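Local atomic coordinates of threonine phosphate decarboxylase-like enzyme (Sulfurospirillum multivorans, PDB entry 6OUX), a protein that uses pyridoxal phosphate to decarboxylate L-serine O-phosphate to ethanolamine O-phosphate, a building block of norcobamides, and is less active on L-threonine phosphate. Residues A[172-177]-A[203-208]. Numbering follows the deposited sequence.
Sequences DTVVLI and PRIIID
Strands 173-177 and 204-208 run parallel, illustrating how such a pair spends its backbone polar groups. Val174 N donates to Arg204 O and Leu176 N to Ile206 O, each at 2.9 Å, nearly along the C=O axes; their own carbonyls accept from Ile206 N and Asp208 N. Thr173 and Val175 instead hydrogen-bond strand 123-128, and Ile205 pairs with Asn235 and Ile237. The ladder opens with a weak hydrogen bond from Arg204 N to Asp172 O. Here Arg204, bent at chi3 (-71°), offers two in-plane N-H groups: NE to Thr173 OG1 at 3.0 Å, NH2 to Asp172 OD1 at 3.1 Å, a salt bridge entering 46° above the carboxylate plane. Thr173 OG1 donates to the anti lone pair of Asp172 OD1 at 2.5 Å, so OD1 accepts twice; OD2 accepts from Gln122 N and Lys123 N. The other Thr173 branch, CG2, meets Ile206 CD1 at 3.6 Å. Ile177, beside substrate-binding Asn181, packs CD1 on Asp208 CB; Asp208 OD1 is hydrogen-bonded to Ser210 OG. With helix 189-198, against Leu176, Ile205 and Ile207, the strands form a beta-alpha-beta unit central in the seven-stranded sheet of this aminotransferase-family fold, between strands 123-128 and 236-241; helix 108-116 packs against Thr173, Ile206 and Asp208.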
ATOM      1  N   ASP A 172      24.227 -15.040  -5.528  1.00 14.70           N
ATOM      2  CA  ASP A 172      24.506 -13.796  -4.892  1.00 14.44           C
ATOM      3  C   ASP A 172      23.491 -13.471  -3.766  1.00 14.08           C
ATOM      4  O   ASP A 172      23.747 -12.581  -2.936  1.00 12.67           O
ATOM      5  CB  ASP A 172      24.535 -12.646  -5.888  1.00 16.11           C
ATOM      6  CG  ASP A 172      23.257 -12.512  -6.673  1.00 17.38           C
ATOM      7  OD1 ASP A 172      22.260 -11.973  -6.139  1.00 17.58           O
ATOM      8  OD2 ASP A 172      23.242 -12.936  -7.859  1.00 18.81           O
ATOM      9  N   THR A 173      22.313 -14.107  -3.800  1.00 15.07           N
ATOM     10  CA  THR A 173      21.201 -13.791  -2.863  1.00 14.40           C
ATOM     11  C   THR A 173      20.591 -15.117  -2.413  1.00 15.07           C
ATOM     12  O   THR A 173      20.402 -16.060  -3.223  1.00 14.12           O
ATOM     13  CB  THR A 173      20.132 -12.944  -3.552  1.00 15.64           C
ATOM     14  OG1 THR A 173      20.746 -11.775  -4.121  1.00 14.99           O
ATOM     15  CG2 THR A 173      18.976 -12.485  -2.567  1.00 15.06           C
ATOM     16  N   VAL A 174      20.360 -15.225  -1.121  1.00 13.38           N
ATOM     17  CA  VAL A 174      19.629 -16.350  -0.561  1.00 15.36           C
ATOM     18  C   VAL A 174      18.379 -15.824   0.201  1.00 14.03           C
ATOM     19  O   VAL A 174      18.416 -14.705   0.738  1.00 14.04           O
ATOM     20  CB  VAL A 174      20.614 -17.049   0.382  1.00 18.46           C
ATOM     21  CG1 VAL A 174      19.980 -17.819   1.472  1.00 20.42           C
ATOM     22  CG2 VAL A 174      21.661 -17.840  -0.446  1.00 18.04           C
ATOM     23  N   VAL A 175      17.282 -16.590   0.150  1.00 14.15           N
ATOM     24  CA  VAL A 175      16.045 -16.323   0.990  1.00 13.57           C
ATOM     25  C   VAL A 175      15.790 -17.472   1.969  1.00 14.24           C
ATOM     26  O   VAL A 175      15.682 -18.607   1.550  1.00 13.26           O
ATOM     27  CB  VAL A 175      14.810 -16.132   0.152  1.00 13.92           C
ATOM     28  CG1 VAL A 175      13.575 -15.762   1.021  1.00 15.38           C
ATOM     29  CG2 VAL A 175      15.037 -15.088  -0.916  1.00 14.94           C
ATOM     30  N   LEU A 176      15.796 -17.167   3.282  1.00 14.06           N
ATOM     31  CA  LEU A 176      15.466 -18.112   4.316  1.00 14.92           C
ATOM     32  C   LEU A 176      14.194 -17.566   5.017  1.00 13.45           C
ATOM     33  O   LEU A 176      14.010 -16.351   5.227  1.00 14.13           O
ATOM     34  CB  LEU A 176      16.591 -18.291   5.328  1.00 17.16           C
ATOM     35  CG  LEU A 176      17.973 -18.757   4.809  1.00 19.20           C
ATOM     36  CD1 LEU A 176      19.038 -18.774   5.882  1.00 21.20           C
ATOM     37  CD2 LEU A 176      17.858 -20.154   4.221  1.00 22.48           C
ATOM     38  N   ILE A 177      13.264 -18.449   5.267  1.00 12.83           N
ATOM     39  CA  ILE A 177      12.040 -18.114   5.978  1.00 12.66           C
ATOM     40  C   ILE A 177      12.132 -18.851   7.333  1.00 11.81           C
ATOM     41  O   ILE A 177      12.185 -20.081   7.343  1.00 12.24           O
ATOM     42  CB  ILE A 177      10.818 -18.561   5.239  1.00 13.76           C
ATOM     43  CG1 ILE A 177      10.887 -18.234   3.739  1.00 17.66           C
ATOM     44  CG2 ILE A 177       9.530 -17.972   5.887  1.00 14.75           C
ATOM     45  CD1 ILE A 177      10.960 -16.782   3.397  1.00 17.32           C
ATOM     46  N   PRO A 203      26.581 -12.197  -0.835  1.00 14.35           N
ATOM     47  CA  PRO A 203      26.252 -10.806  -0.774  1.00 15.21           C
ATOM     48  C   PRO A 203      24.992 -10.448   0.086  1.00 14.39           C
ATOM     49  O   PRO A 203      25.003  -9.502   0.889  1.00 13.82           O
ATOM     50  CB  PRO A 203      26.054 -10.466  -2.236  1.00 15.90           C
ATOM     51  CG  PRO A 203      27.043 -11.353  -2.949  1.00 16.14           C
ATOM     52  CD  PRO A 203      26.804 -12.623  -2.227  1.00 15.64           C
ATOM     53  N   ARG A 204      23.930 -11.228  -0.051  1.00 13.32           N
ATOM     54  CA  ARG A 204      22.644 -10.910   0.582  1.00 12.32           C
ATOM     55  C   ARG A 204      22.027 -12.167   1.117  1.00 11.93           C
ATOM     56  O   ARG A 204      21.754 -13.084   0.335  1.00 11.78           O
ATOM     57  CB  ARG A 204      21.670 -10.262  -0.454  1.00 12.48           C
ATOM     58  CG  ARG A 204      22.008  -8.802  -0.830  1.00 13.63           C
ATOM     59  CD  ARG A 204      21.249  -8.398  -2.071  1.00 14.43           C
ATOM     60  NE  ARG A 204      21.815  -9.086  -3.199  1.00 16.17           N
ATOM     61  CZ  ARG A 204      22.932  -8.679  -3.826  1.00 19.42           C
ATOM     62  NH1 ARG A 204      23.584  -7.582  -3.446  1.00 18.00           N
ATOM     63  NH2 ARG A 204      23.419  -9.377  -4.842  1.00 20.84           N
ATOM     64  N   ILE A 205      21.798 -12.203   2.439  1.00 12.15           N
ATOM     65  CA  ILE A 205      21.103 -13.287   3.062  1.00 12.18           C
ATOM     66  C   ILE A 205      19.858 -12.658   3.688  1.00 12.91           C
ATOM     67  O   ILE A 205      19.965 -11.933   4.703  1.00 12.00           O
ATOM     68  CB  ILE A 205      21.957 -14.013   4.142  1.00 13.38           C
ATOM     69  CG1 ILE A 205      23.216 -14.616   3.476  1.00 12.99           C
ATOM     70  CG2 ILE A 205      21.059 -15.039   4.825  1.00 13.27           C
ATOM     71  CD1 ILE A 205      24.129 -15.327   4.422  1.00 14.15           C
ATOM     72  N   ILE A 206      18.727 -12.908   3.030  1.00 11.48           N
ATOM     73  CA  ILE A 206      17.437 -12.359   3.379  1.00 12.43           C
ATOM     74  C   ILE A 206      16.752 -13.328   4.275  1.00 12.92           C
ATOM     75  O   ILE A 206      16.615 -14.511   3.929  1.00 13.06           O
ATOM     76  CB  ILE A 206      16.535 -12.161   2.151  1.00 13.22           C
ATOM     77  CG1 ILE A 206      17.127 -11.055   1.266  1.00 13.17           C
ATOM     78  CG2 ILE A 206      15.124 -11.830   2.608  1.00 14.11           C
ATOM     79  CD1 ILE A 206      16.634 -11.104  -0.151  1.00 12.75           C
ATOM     80  N   ILE A 207      16.371 -12.867   5.459  1.00 12.18           N
ATOM     81  CA  ILE A 207      15.723 -13.750   6.432  1.00 11.86           C
ATOM     82  C   ILE A 207      14.374 -13.160   6.753  1.00 10.63           C
ATOM     83  O   ILE A 207      14.283 -12.083   7.391  1.00 11.65           O
ATOM     84  CB  ILE A 207      16.543 -13.882   7.747  1.00 12.07           C
ATOM     85  CG1 ILE A 207      17.976 -14.324   7.458  1.00 13.00           C
ATOM     86  CG2 ILE A 207      15.839 -14.854   8.662  1.00 12.13           C
ATOM     87  CD1 ILE A 207      18.950 -14.375   8.632  1.00 13.50           C
ATOM     88  N   ASP A 208      13.333 -13.878   6.359  1.00 11.26           N
ATOM     89  CA  ASP A 208      11.940 -13.555   6.693  1.00 10.64           C
ATOM     90  C   ASP A 208      11.565 -14.185   8.047  1.00 10.89           C
ATOM     91  O   ASP A 208      11.326 -15.420   8.152  1.00 11.55           O
ATOM     92  CB  ASP A 208      10.992 -13.970   5.575  1.00 10.98           C
ATOM     93  CG  ASP A 208       9.546 -13.620   5.862  1.00 11.36           C
ATOM     94  OD1 ASP A 208       9.185 -13.049   6.913  1.00 13.00           O
ATOM     95  OD2 ASP A 208       8.737 -13.955   4.980  1.00 13.05           O
TER